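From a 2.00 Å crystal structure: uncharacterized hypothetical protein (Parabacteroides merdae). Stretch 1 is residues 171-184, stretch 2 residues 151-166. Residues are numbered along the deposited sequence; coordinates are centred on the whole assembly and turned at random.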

# COMPACT_ATOMS: atom_id res chain seq x y z
N GLU B 171 38.38 -7.04 -25.18
CA GLU B 171 37.96 -5.91 -24.33
C GLU B 171 36.50 -6.07 -23.89
O GLU B 171 35.61 -6.34 -24.71
CB GLU B 171 37.91 -4.56 -25.07
CG GLU B 171 39.02 -3.90 -25.82
CD GLU B 171 38.46 -2.52 -26.23
OE1 GLU B 171 37.87 -2.33 -27.35
OE2 GLU B 171 38.54 -1.64 -25.35
N GLY B 172 36.25 -5.85 -22.63
CA GLY B 172 34.88 -5.86 -22.13
C GLY B 172 34.13 -7.16 -22.23
O GLY B 172 32.94 -7.17 -21.97
N GLU B 173 34.80 -8.27 -22.54
CA GLU B 173 34.13 -9.56 -22.76
C GLU B 173 34.82 -10.62 -21.92
O GLU B 173 35.93 -10.96 -22.22
CB GLU B 173 34.25 -9.98 -24.22
CG GLU B 173 33.09 -9.69 -25.15
CD GLU B 173 33.23 -10.41 -26.51
OE1 GLU B 173 34.10 -10.04 -27.31
OE2 GLU B 173 32.49 -11.38 -26.76
N ALA B 174 34.17 -11.15 -20.88
CA ALA B 174 34.82 -12.09 -19.95
C ALA B 174 35.38 -13.30 -20.68
O ALA B 174 36.46 -13.79 -20.36
CB ALA B 174 33.85 -12.53 -18.85
N VAL B 175 34.65 -13.75 -21.68
CA VAL B 175 35.09 -14.83 -22.59
C VAL B 175 34.39 -14.61 -23.89
O VAL B 175 33.28 -14.03 -23.89
CB VAL B 175 34.74 -16.24 -22.06
CG1 VAL B 175 33.26 -16.54 -22.15
CG2 VAL B 175 35.57 -17.28 -22.80
N HIS B 176 35.00 -15.06 -24.97
CA HIS B 176 34.34 -15.12 -26.28
C HIS B 176 34.58 -16.46 -26.87
O HIS B 176 35.68 -16.97 -26.80
CB HIS B 176 34.88 -14.01 -27.20
CG HIS B 176 34.13 -13.91 -28.52
ND1 HIS B 176 33.03 -13.13 -28.69
CD2 HIS B 176 34.31 -14.59 -29.71
CE1 HIS B 176 32.60 -13.27 -29.97
NE2 HIS B 176 33.35 -14.18 -30.57
N ILE B 177 33.54 -17.07 -27.44
CA ILE B 177 33.64 -18.39 -28.07
C ILE B 177 33.70 -18.19 -29.58
O ILE B 177 32.76 -17.73 -30.18
CB ILE B 177 32.41 -19.31 -27.76
CG1 ILE B 177 32.00 -19.29 -26.26
CG2 ILE B 177 32.70 -20.70 -28.24
CD1 ILE B 177 33.09 -19.64 -25.29
N TYR B 178 34.84 -18.52 -30.15
CA TYR B 178 35.13 -18.52 -31.57
C TYR B 178 34.90 -19.94 -32.04
O TYR B 178 35.09 -20.86 -31.28
CB TYR B 178 36.60 -18.14 -31.84
CG TYR B 178 36.85 -16.66 -31.61
CD1 TYR B 178 36.27 -15.71 -32.45
CD2 TYR B 178 37.58 -16.21 -30.52
CE1 TYR B 178 36.44 -14.35 -32.22
CE2 TYR B 178 37.76 -14.83 -30.29
CZ TYR B 178 37.20 -13.91 -31.16
OH TYR B 178 37.36 -12.56 -30.96
N SER B 179 34.50 -20.08 -33.29
CA SER B 179 34.21 -21.37 -33.90
C SER B 179 35.24 -21.76 -34.90
O SER B 179 36.12 -20.98 -35.27
CB SER B 179 32.88 -21.30 -34.65
OG SER B 179 32.96 -20.33 -35.69
N LYS B 180 35.13 -22.98 -35.38
CA LYS B 180 36.00 -23.46 -36.42
C LYS B 180 35.80 -22.65 -37.71
O LYS B 180 36.75 -22.47 -38.46
CB LYS B 180 35.79 -24.95 -36.63
CG LYS B 180 36.34 -25.80 -35.48
CD LYS B 180 35.98 -27.27 -35.60
CE LYS B 180 36.90 -28.12 -34.72
NZ LYS B 180 36.59 -29.57 -34.70
N ALA B 181 34.58 -22.17 -37.96
CA ALA B 181 34.30 -21.34 -39.13
C ALA B 181 35.02 -20.03 -38.99
O ALA B 181 35.59 -19.54 -39.95
CB ALA B 181 32.82 -21.06 -39.23
N ASP B 182 34.99 -19.47 -37.77
CA ASP B 182 35.68 -18.19 -37.51
C ASP B 182 37.14 -18.29 -37.86
O ASP B 182 37.68 -17.45 -38.59
CB ASP B 182 35.52 -17.74 -36.09
CG ASP B 182 34.08 -17.42 -35.73
OD1 ASP B 182 33.31 -16.95 -36.59
OD2 ASP B 182 33.71 -17.65 -34.57
N LEU B 183 37.78 -19.36 -37.42
CA LEU B 183 39.18 -19.58 -37.73
C LEU B 183 39.47 -19.90 -39.18
O LEU B 183 40.58 -19.66 -39.63
CB LEU B 183 39.81 -20.65 -36.80
CG LEU B 183 40.39 -20.10 -35.48
CD1 LEU B 183 39.31 -19.43 -34.64
CD2 LEU B 183 41.13 -21.16 -34.70
N GLN B 184 38.53 -20.50 -39.93
CA GLN B 184 38.81 -20.81 -41.34
C GLN B 184 38.89 -19.48 -42.14
O GLN B 184 39.77 -19.32 -43.02
CB GLN B 184 37.78 -21.78 -41.97
CG GLN B 184 38.17 -22.20 -43.40
CD GLN B 184 37.79 -21.15 -44.46
OE1 GLN B 184 36.77 -20.47 -44.35
NE2 GLN B 184 38.63 -21.02 -45.48
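Stretch 2, residues 151-166: MDMAKNLSVTNDKCYL

A short antiparallel bridge can fix the register of two chain segments, after which the fit is settled by side chains that lodge in whatever hollows the backbone leaves; the pairing of residues 151-166 with 171-184 illustrates the principle. Together the two stretches bury 897 Å² of surface, counted over both sides.

The anchor is the meeting of strand 176-178 with the strand that begins at Tyr165. The chains run antiparallel here, and Tyr178 and Tyr165 form a hydrogen-bonded pair: Tyr178 N donates to Tyr165 O at 2.8 Å, and Tyr165 N returns the bond to Tyr178 O at 3.0 Å. One step along, Ile177 faces Leu166 as a non-hydrogen-bonded pair, their CA atoms 4.8 Å apart. At such a site the backbones touch through CA hydrogens instead, and Ile177 CA lies 3.5 Å from Tyr165 O while Leu166 CA lies 3.6 Å from His176 O.

Alternation along the strands then sorts the side chains. Ile177 and Leu166 occupy one face of the sheet, the two tyrosines the other. Ile177, with both chi angles in the m well, is the principal bump on its face. Its CD1 reaches Val159 CG2 and Leu166 CG, each at 3.7 Å, and its CG2 comes within 3.1 Å of Lys163 O and 3.9 Å of Ser158 O. The hollow that receives it is therefore lined by strand 157-159, the turn that follows, and Leu166. Strand 157-159 is no bridge partner of strand 176-178: the two axes approach to 8.1 Å and cross at 33° in roughly the same direction, a spacing filled by side chains. Val175 adds a second bump, with CG1 a tight 3.2 Å from Leu157 CD1 and CG2 4.0 Å from Leu166 CB.

Farther from the bridge, a smaller side chain makes the contact: Ala174 CB rests on the backbone of the other stretch. The extended strand around Met153 and Ala154 precedes a corner at Asn156, and against it lies Ala174, whose CB is 3.6 Å from Ala154 N, 3.7 Å from Asp152 O and 3.9 Å from Ala154 CB. A water bridges the two stretches here: it accepts from Ala174 N at 2.9 Å and donates weakly to Met153 O, also at 2.9 Å. Beyond it Gly172, at positive phi, brings its O to 3.6 Å from Asp152 OD1.

On the tyrosine face, the other end of the contact is closed by a helix. Ser179 caps its start, Ser179 OG accepting from Asp182 N at 3.0 Å, and Lys180 N donates to Asp162 O at 2.9 Å, tying the first turn to the loop before Tyr165. The same carbonyl, Asp162 O, lies 3.1 Å from Ser179 CA. Tyr165 projects its ring into the recess beside this turn: Leu183 CD2 sits over one ring face, 4.1 Å from the ring centroid, Lys180 CG lies 3.8 Å from Tyr165 CE2, and Ser179 O meets the ring edge, 3.8 Å from Tyr165 CD2. The aromatic bump thus fills the angle between strand and helix.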

# COMPACT_ATOMS: atom_id res chain seq x y z
N MSE B 151 35.71 -6.60 -12.38
CA MSE B 151 35.44 -7.83 -13.12
C MSE B 151 34.56 -7.59 -14.33
O MSE B 151 33.78 -6.63 -14.38
CB MSE B 151 34.77 -8.87 -12.23
CG MSE B 151 35.65 -9.45 -11.17
SE MSE B 151 34.75 -10.81 -10.07
CE MSE B 151 33.30 -9.63 -9.37
N ASP B 152 34.72 -8.47 -15.31
CA ASP B 152 33.77 -8.69 -16.39
C ASP B 152 33.08 -9.99 -16.16
O ASP B 152 33.66 -10.91 -15.55
CB ASP B 152 34.49 -8.77 -17.73
CG ASP B 152 34.87 -7.40 -18.29
OD1 ASP B 152 33.96 -6.59 -18.53
OD2 ASP B 152 36.08 -7.14 -18.51
N MSE B 153 31.85 -10.10 -16.64
CA MSE B 153 31.09 -11.33 -16.55
C MSE B 153 30.28 -11.62 -17.81
O MSE B 153 29.64 -10.72 -18.36
CB MSE B 153 30.17 -11.22 -15.32
CG MSE B 153 29.21 -12.32 -15.28
SE MSE B 153 28.28 -12.42 -13.55
CE MSE B 153 27.32 -10.67 -13.52
N ALA B 154 30.28 -12.87 -18.26
CA ALA B 154 29.51 -13.30 -19.46
C ALA B 154 28.79 -14.57 -19.05
O ALA B 154 29.43 -15.49 -18.52
CB ALA B 154 30.47 -13.55 -20.61
N LYS B 155 27.48 -14.66 -19.26
CA LYS B 155 26.70 -15.77 -18.78
C LYS B 155 26.05 -16.55 -19.89
O LYS B 155 25.75 -16.02 -20.94
CB LYS B 155 25.60 -15.31 -17.84
CG LYS B 155 26.10 -14.67 -16.57
CD LYS B 155 24.95 -14.06 -15.80
CE LYS B 155 23.99 -15.16 -15.31
NZ LYS B 155 23.09 -14.66 -14.24
N ASN B 156 25.88 -17.84 -19.64
CA ASN B 156 25.13 -18.75 -20.48
C ASN B 156 25.55 -18.74 -21.92
O ASN B 156 24.74 -18.58 -22.80
CB ASN B 156 23.64 -18.48 -20.32
CG ASN B 156 23.20 -18.57 -18.86
OD1 ASN B 156 22.66 -17.61 -18.30
ND2 ASN B 156 23.52 -19.68 -18.22
N LEU B 157 26.84 -18.96 -22.15
CA LEU B 157 27.38 -19.05 -23.49
C LEU B 157 27.42 -20.51 -23.95
O LEU B 157 27.69 -21.40 -23.18
CB LEU B 157 28.80 -18.47 -23.55
CG LEU B 157 28.81 -16.99 -23.21
CD1 LEU B 157 30.05 -16.57 -22.46
CD2 LEU B 157 28.61 -16.19 -24.49
N SER B 158 27.22 -20.72 -25.25
CA SER B 158 27.16 -22.04 -25.81
C SER B 158 28.50 -22.51 -26.34
O SER B 158 29.17 -21.82 -27.09
CB SER B 158 26.07 -22.07 -26.90
OG SER B 158 26.11 -23.28 -27.60
N VAL B 159 28.88 -23.71 -25.95
CA VAL B 159 30.12 -24.30 -26.35
C VAL B 159 29.81 -25.67 -26.94
O VAL B 159 29.05 -26.44 -26.37
CB VAL B 159 31.11 -24.37 -25.17
CG1 VAL B 159 32.34 -25.16 -25.55
CG2 VAL B 159 31.48 -22.92 -24.74
N THR B 160 30.38 -25.96 -28.09
CA THR B 160 30.15 -27.22 -28.76
C THR B 160 31.47 -27.61 -29.42
O THR B 160 32.45 -26.85 -29.40
CB THR B 160 29.04 -27.11 -29.82
OG1 THR B 160 29.48 -26.23 -30.86
CG2 THR B 160 27.77 -26.54 -29.22
N ASN B 161 31.52 -28.78 -30.03
CA ASN B 161 32.74 -29.19 -30.72
C ASN B 161 33.17 -28.22 -31.83
O ASN B 161 34.35 -28.12 -32.14
CB ASN B 161 32.59 -30.61 -31.27
CG ASN B 161 32.83 -31.65 -30.21
OD1 ASN B 161 33.98 -31.89 -29.79
ND2 ASN B 161 31.74 -32.25 -29.74
N ASP B 162 32.20 -27.52 -32.41
CA ASP B 162 32.50 -26.52 -33.43
C ASP B 162 32.74 -25.14 -32.84
O ASP B 162 33.51 -24.38 -33.40
CB ASP B 162 31.37 -26.41 -34.47
CG ASP B 162 31.25 -27.64 -35.32
OD1 ASP B 162 32.20 -28.47 -35.34
OD2 ASP B 162 30.20 -27.75 -35.97
N LYS B 163 32.02 -24.82 -31.76
CA LYS B 163 32.09 -23.54 -31.12
C LYS B 163 32.91 -23.77 -29.88
O LYS B 163 32.40 -23.77 -28.76
CB LYS B 163 30.69 -23.03 -30.77
CG LYS B 163 29.81 -22.77 -31.98
CD LYS B 163 28.54 -22.03 -31.58
CE LYS B 163 27.53 -22.99 -30.98
NZ LYS B 163 26.27 -22.28 -30.63
N CYS B 164 34.19 -23.95 -30.12
CA CYS B 164 35.06 -24.61 -29.23
C CYS B 164 36.28 -23.82 -28.80
O CYS B 164 37.09 -24.36 -28.08
CB CYS B 164 35.54 -25.91 -29.91
SG CYS B 164 36.48 -25.74 -31.43
N TYR B 165 36.45 -22.57 -29.23
CA TYR B 165 37.70 -21.87 -28.97
C TYR B 165 37.41 -20.71 -28.07
O TYR B 165 36.80 -19.74 -28.49
CB TYR B 165 38.33 -21.42 -30.29
CG TYR B 165 38.71 -22.52 -31.21
CD1 TYR B 165 39.66 -23.45 -30.84
CD2 TYR B 165 38.17 -22.61 -32.49
CE1 TYR B 165 40.03 -24.46 -31.71
CE2 TYR B 165 38.56 -23.61 -33.36
CZ TYR B 165 39.47 -24.54 -32.97
OH TYR B 165 39.85 -25.53 -33.84
N LEU B 166 37.82 -20.83 -26.80
CA LEU B 166 37.58 -19.81 -25.80
C LEU B 166 38.73 -18.79 -25.77
O LEU B 166 39.88 -19.16 -25.62
CB LEU B 166 37.42 -20.44 -24.39
CG LEU B 166 36.14 -21.19 -24.01
CD1 LEU B 166 35.80 -22.35 -24.94
CD2 LEU B 166 36.29 -21.65 -22.56
O HOH W 1 31.59 -9.85 -20.32